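Local coordinates for tryptophan decarboxylase 1 (Oryza sativa subsp. japonica, PDB 6KHO), which catalyses the pyridoxal 5'-phosphate-dependent decarboxylation of L-tryptophan to tryptamine and of 5-hydroxy-L-tryptophan to serotonin, working as a homodimer, at the interface of chains A and B. Numbering follows the deposited sequence. Chains: chain A/B, Tryptophan decarboxylase 1.

Contact 1: the interface of chains A and B. Residues chain A 353-355, 374, 377-379; chain B 216, 219, 222-223.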
# COMPACT_ATOMS: atom_id res chain seq x y z
N LEU A 353 -4.93 14.75 7.63
CA LEU A 353 -4.96 13.87 6.46
C LEU A 353 -6.18 14.06 5.57
O LEU A 353 -6.18 13.55 4.44
CB LEU A 353 -4.90 12.41 6.91
CG LEU A 353 -3.66 11.97 7.69
CD1 LEU A 353 -3.83 10.56 8.23
CD2 LEU A 353 -2.44 12.08 6.79
N GLU A 354 -7.21 14.77 6.04
CA GLU A 354 -8.45 14.83 5.28
C GLU A 354 -8.32 15.75 4.08
O GLU A 354 -7.51 16.68 4.06
CB GLU A 354 -9.61 15.30 6.17
CG GLU A 354 -9.50 16.78 6.60
CD GLU A 354 -10.44 17.14 7.75
OE1 GLU A 354 -11.42 16.39 7.97
OE2 GLU A 354 -10.19 18.15 8.44
N THR A 355 -9.11 15.44 3.04
CA THR A 355 -9.32 16.28 1.87
C THR A 355 -10.81 16.27 1.58
O THR A 355 -11.55 15.41 2.06
CB THR A 355 -8.56 15.78 0.63
OG1 THR A 355 -8.93 14.41 0.36
CG2 THR A 355 -7.06 15.87 0.85
N LYS A 374 -9.92 7.28 3.29
CA LYS A 374 -8.91 8.13 2.69
C LYS A 374 -8.40 9.20 3.67
O LYS A 374 -7.27 9.68 3.52
CB LYS A 374 -9.45 8.81 1.44
CG LYS A 374 -10.58 9.80 1.71
CD LYS A 374 -10.93 10.54 0.42
CE LYS A 374 -11.95 11.64 0.66
NZ LYS A 374 -11.29 12.79 1.36
N GLN A 377 -5.19 7.85 5.99
CA GLN A 377 -4.05 7.23 5.31
C GLN A 377 -3.41 8.27 4.41
O GLN A 377 -3.92 9.39 4.27
CB GLN A 377 -4.50 6.02 4.48
CG GLN A 377 -5.38 6.43 3.30
CD GLN A 377 -5.89 5.25 2.46
OE1 GLN A 377 -5.95 4.11 2.93
NE2 GLN A 377 -6.24 5.52 1.21
N VAL A 378 -2.31 7.87 3.76
CA VAL A 378 -1.62 8.78 2.84
C VAL A 378 -2.40 8.96 1.54
O VAL A 378 -2.63 10.09 1.08
CB VAL A 378 -0.19 8.28 2.59
CG1 VAL A 378 0.45 9.00 1.38
CG2 VAL A 378 0.65 8.47 3.86
N GLY A 379 -2.82 7.85 0.91
CA GLY A 379 -3.39 7.89 -0.42
C GLY A 379 -4.90 8.07 -0.44
O GLY A 379 -5.55 8.30 0.58
N THR B 216 -4.96 15.37 -3.51
CA THR B 216 -4.00 14.56 -2.78
C THR B 216 -2.57 15.04 -3.00
O THR B 216 -1.71 14.81 -2.15
CB THR B 216 -4.15 13.08 -3.14
OG1 THR B 216 -3.58 12.27 -2.10
CG2 THR B 216 -3.48 12.77 -4.45
N LYS B 219 -2.05 17.77 -0.36
CA LYS B 219 -1.89 17.05 0.90
C LYS B 219 -0.49 16.47 1.02
O LYS B 219 0.15 16.57 2.08
CB LYS B 219 -2.93 15.94 1.02
CG LYS B 219 -2.63 14.90 2.09
CD LYS B 219 -3.75 13.85 2.12
CE LYS B 219 -3.46 12.68 3.05
NZ LYS B 219 -4.61 11.72 3.08
N ARG B 222 1.98 19.02 2.11
CA ARG B 222 1.95 19.31 3.54
C ARG B 222 2.57 18.17 4.33
O ARG B 222 3.27 18.41 5.33
CB ARG B 222 0.50 19.58 4.00
CG ARG B 222 -0.14 20.78 3.30
CD ARG B 222 -1.50 21.18 3.91
NE ARG B 222 -2.53 20.16 3.70
CZ ARG B 222 -3.28 20.06 2.61
NH1 ARG B 222 -3.11 20.91 1.60
NH2 ARG B 222 -4.19 19.11 2.52
N LEU B 223 2.36 16.93 3.90
CA LEU B 223 2.96 15.79 4.59
C LEU B 223 4.48 15.89 4.58
O LEU B 223 5.14 15.54 5.57
CB LEU B 223 2.52 14.47 3.94
CG LEU B 223 1.03 14.10 3.96
CD1 LEU B 223 0.80 12.71 3.37
CD2 LEU B 223 0.54 14.15 5.39
O HOH W 1 -1.30 12.54 -0.02
O HOH W 2 -4.88 17.23 4.27
O HOH W 3 -5.95 10.85 1.05

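Contact 2: the interface of chains A and B. Residues chain A 38-39, 41-42; chain B 30-31, 35.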
# COMPACT_ATOMS: atom_id res chain seq x y z
N VAL A 38 -4.70 -22.24 -8.65
CA VAL A 38 -4.91 -23.02 -7.43
C VAL A 38 -4.11 -24.31 -7.48
O VAL A 38 -3.53 -24.74 -6.47
CB VAL A 38 -6.41 -23.29 -7.21
CG1 VAL A 38 -6.62 -24.32 -6.11
CG2 VAL A 38 -7.15 -21.99 -6.88
N ASP A 39 -4.06 -24.95 -8.65
CA ASP A 39 -3.24 -26.15 -8.80
C ASP A 39 -1.77 -25.86 -8.53
O ASP A 39 -1.10 -26.62 -7.84
CB ASP A 39 -3.42 -26.72 -10.21
CG ASP A 39 -4.75 -27.41 -10.40
OD1 ASP A 39 -5.40 -27.75 -9.39
OD2 ASP A 39 -5.16 -27.61 -11.56
N ILE A 41 -0.65 -23.56 -6.60
CA ILE A 41 -0.48 -23.31 -5.17
C ILE A 41 -0.46 -24.63 -4.40
O ILE A 41 0.37 -24.82 -3.50
CB ILE A 41 -1.59 -22.37 -4.64
CG1 ILE A 41 -1.40 -20.94 -5.16
CG2 ILE A 41 -1.60 -22.35 -3.13
CD1 ILE A 41 -2.66 -20.10 -5.05
N SER A 42 -1.36 -25.56 -4.73
CA SER A 42 -1.34 -26.87 -4.09
C SER A 42 -0.00 -27.56 -4.29
O SER A 42 0.57 -28.11 -3.34
CB SER A 42 -2.47 -27.75 -4.63
OG SER A 42 -3.72 -27.12 -4.48
N VAL B 30 -6.76 -25.66 1.59
CA VAL B 30 -6.28 -24.75 0.56
C VAL B 30 -7.07 -24.95 -0.73
O VAL B 30 -7.62 -23.99 -1.31
CB VAL B 30 -4.77 -24.93 0.34
CG1 VAL B 30 -4.34 -24.35 -1.02
CG2 VAL B 30 -4.01 -24.27 1.47
N ARG B 31 -7.19 -26.20 -1.18
CA ARG B 31 -7.96 -26.46 -2.40
C ARG B 31 -9.43 -26.12 -2.21
O ARG B 31 -10.03 -25.44 -3.04
CB ARG B 31 -7.79 -27.92 -2.83
CG ARG B 31 -6.39 -28.22 -3.32
CD ARG B 31 -6.31 -29.56 -4.07
NE ARG B 31 -7.08 -29.57 -5.32
CZ ARG B 31 -6.72 -28.93 -6.43
NH1 ARG B 31 -5.59 -28.22 -6.47
NH2 ARG B 31 -7.48 -29.01 -7.51
N HIS B 35 -11.33 -23.14 -4.10
CA HIS B 35 -12.33 -23.52 -5.10
C HIS B 35 -13.67 -22.85 -4.80
O HIS B 35 -14.38 -22.45 -5.73
CB HIS B 35 -12.48 -25.04 -5.16
CG HIS B 35 -11.40 -25.70 -5.95
ND1 HIS B 35 -11.12 -27.05 -5.86
CD2 HIS B 35 -10.51 -25.19 -6.83
CE1 HIS B 35 -10.12 -27.34 -6.66
NE2 HIS B 35 -9.73 -26.23 -7.27

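Contact 3: the interface of chains A and B. Residues chain A 123, 382-383, 385; chain B 116, 336-337.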
# COMPACT_ATOMS: atom_id res chain seq x y z
N ASN A 123 -12.58 -5.99 -6.60
CA ASN A 123 -11.72 -4.87 -6.97
C ASN A 123 -12.40 -3.52 -6.72
O ASN A 123 -12.34 -2.62 -7.55
CB ASN A 123 -11.26 -5.00 -8.43
CG ASN A 123 -9.96 -4.26 -8.71
OD1 ASN A 123 -9.08 -4.18 -7.85
ND2 ASN A 123 -9.84 -3.72 -9.92
N ARG A 382 -7.92 2.54 -2.08
CA ARG A 382 -7.51 1.48 -1.16
C ARG A 382 -8.28 0.21 -1.48
O ARG A 382 -9.44 0.27 -1.89
CB ARG A 382 -7.76 1.89 0.31
CG ARG A 382 -9.21 2.31 0.63
CD ARG A 382 -9.29 3.26 1.83
NE ARG A 382 -8.39 2.84 2.90
CZ ARG A 382 -8.67 1.87 3.77
NH1 ARG A 382 -9.84 1.24 3.70
NH2 ARG A 382 -7.79 1.55 4.71
N ARG A 383 -7.60 -0.93 -1.30
CA ARG A 383 -8.17 -2.27 -1.42
C ARG A 383 -9.10 -2.58 -0.25
O ARG A 383 -9.01 -1.98 0.83
CB ARG A 383 -7.07 -3.34 -1.43
CG ARG A 383 -6.31 -3.48 -2.72
CD ARG A 383 -5.22 -4.57 -2.59
NE ARG A 383 -5.77 -5.84 -2.14
CZ ARG A 383 -6.27 -6.77 -2.94
NH1 ARG A 383 -6.29 -6.59 -4.27
NH2 ARG A 383 -6.74 -7.90 -2.42
N ARG A 385 -9.12 -4.57 2.25
CA ARG A 385 -8.27 -5.40 3.11
C ARG A 385 -9.02 -5.97 4.30
O ARG A 385 -8.56 -6.95 4.89
CB ARG A 385 -7.08 -4.62 3.66
CG ARG A 385 -6.17 -4.04 2.61
CD ARG A 385 -4.77 -3.71 3.16
NE ARG A 385 -3.88 -3.83 2.02
CZ ARG A 385 -3.55 -2.81 1.24
NH1 ARG A 385 -3.96 -1.58 1.55
NH2 ARG A 385 -2.79 -3.03 0.16
N ASP B 116 -2.11 -12.09 -8.61
CA ASP B 116 -2.18 -11.63 -7.22
C ASP B 116 -2.51 -12.77 -6.26
O ASP B 116 -2.03 -12.78 -5.13
CB ASP B 116 -3.17 -10.49 -7.06
CG ASP B 116 -2.48 -9.19 -6.68
OD1 ASP B 116 -1.22 -9.16 -6.67
OD2 ASP B 116 -3.18 -8.20 -6.37
N LEU B 336 -5.94 -3.53 -7.99
CA LEU B 336 -5.18 -2.80 -6.97
C LEU B 336 -4.35 -3.76 -6.14
O LEU B 336 -4.74 -4.92 -5.93
CB LEU B 336 -6.13 -2.02 -6.06
CG LEU B 336 -6.72 -0.68 -6.52
CD1 LEU B 336 -7.78 -0.91 -7.61
CD2 LEU B 336 -7.32 0.07 -5.33
N ASP B 337 -3.19 -3.32 -5.65
CA ASP B 337 -2.56 -2.01 -5.86
C ASP B 337 -1.45 -2.11 -6.90
O ASP B 337 -0.65 -3.04 -6.86
CB ASP B 337 -1.89 -1.48 -4.58
CG ASP B 337 -2.80 -1.53 -3.35
OD1 ASP B 337 -3.92 -0.99 -3.43
OD2 ASP B 337 -2.36 -2.07 -2.32
O HOH W 4 -4.83 -0.63 -0.91

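Contact 1: the interface of chains A and B
With CG anti to its backbone N (chi1 164°) and every later torsion close to 180°, B:Lys219 runs straight out of helix 215-223 and brings its terminal amine NZ among backbone carbonyls of A:Leu353, A:Gln377 and A:Val378. At this subunit interface of the decarboxylase homodimer, main-chain carbonyls of one chain thus cap a lysine of the other. B:Lys219 NZ bonds to A:Gln377 O at 2.7 Å, in the carbonyl plane at a wide C=O...N angle of 159°. B:Lys219 NZ also bonds to A:Leu353 O at 2.8 Å, there in plane and on a lone pair; the bond to A:Val378 O is weak. A water lies 2.6 Å from B:Lys219 NZ and also meets A:Lys374 O and A:Gly379 O. These carbonyl dipoles would be expected to stabilise a positive charge on the amine. A:Thr355 CG2 crosses the lysine stem at about a right angle, touching CD. Beside it, A:Leu353 CD2 meets B:Leu223 CD2 at 3.9 Å, again roughly perpendicular. In a second shell, A:Lys374 NZ bonds to both O and OG1 of A:Thr355. Another water links A:Val378 O to B:Thr216 O and OG1. Nearby, B:Arg222 NH2 points to a water 2.7 Å away, which bridges to A:Glu354 O.

Contact 2: the interface of chains A and B
A helix-against-helix interface joins the two subunits here, the same N-terminal segment of each chain supplying one side, and its ionic grip likely contributes to holding the homodimer together. B:Arg31 carries the polar part. Its chain bends at chi3 (65°), turning the guanidinium so that NH1 and NH2 both address one carboxylate oxygen, A:Asp39 OD1, end-on. B:Arg31 NH1 lies 3.0 Å from A:Asp39 OD1 in a salt bridge that is also a hydrogen bond, and B:Arg31 NH2 lies 3.1 Å from the same oxygen. OD1 is approached nearly along its C-O axis, and the carboxylate and guanidinium planes are only 18° apart. The forked arrangement leaves both bonds bent at hydrogen. B:Arg31 NH1 gives a further bond to the hydroxyl A:Ser42 OG at 2.9 Å, again close to the guanidinium plane. That hydroxyl donates in turn to A:Val38 O one helical turn back, which should set its rotation and turn its acceptor side to the arginine. Apolar contacts lie alongside: A:Val38 CG1 packs at the imidazole, 4.1 Å from B:His35 CD2, and A:Ile41 CG2 meets B:Val30 CG1 at 4.0 Å. All seven residues belong to helix 27-47 of their own chain, near the N-terminus.

Contact 3: the interface of chains A and B
B:Leu336 and the aliphatic stem of A:Arg383 slide past each other in opposite directions, with A:Arg383 CG 3.6 Å from B:Leu336 CB. In this group II, pyridoxal-phosphate-dependent decarboxylase the B:Leu336-B:Asp337 loop, between helix 328-331 and strand 339-343, meets A:Asn123 and the chain A loop leading into helix 386-420. The leucine branches part: CD2 lies against the backbone of A:Arg382, while CD1 touches the amide of A:Asn123. Around this centre the backbone of B:Leu336 is bonded at both ends. B:Leu336 N donates to A:Asn123 OD1 at 3.2 Å, in the carbonyl plane and on a lone pair. B:Leu336 O receives A:Arg383 NH1 at 2.8 Å, the donor tilted 35° from the carbonyl plane; the bend at chi3 turns the guanidinium back toward that oxygen. B:Asp116 OD2 stands 4.1 Å from A:Arg383 NH1, not in contact but near enough that its charge may steady the arginine. Farther out, B:Asp337, which follows a cis peptide bond, meets A:Arg385 tip to tip. A:Arg385 NH2 forms a salt bridge to B:Asp337 OD2 at 2.7 Å, meeting that oxygen on its syn lone pair, with the two planes 52° apart and a bent 134° at hydrogen. The other carboxylate oxygen, B:Asp337 OD1, lies 2.7 Å from a water that A:Arg383 N meets almost straight and A:Arg385 NH1 through a strongly bent bond.

Measured between the centres of their C-alpha atoms, contact 1 and contact 3 are about 18 Å apart, contact 2 and contact 3 about 21 Å, and contact 1 and contact 2 about 39 Å, so contact 3 lies between the others along the dimer interface. Contacts 1 and 3 draw on neighbouring chain A segments, 377-379 and 382-385, either side of the pyridoxal-phosphate-binding A:Val380 and A:Gly381. The centres of contacts 1, 2 and 3 lie about 12, 37 and 16 Å from the catalytic A:Tyr359. Two-fold symmetry repeats each contact, so the dimer is joined both near its active sites and far from them.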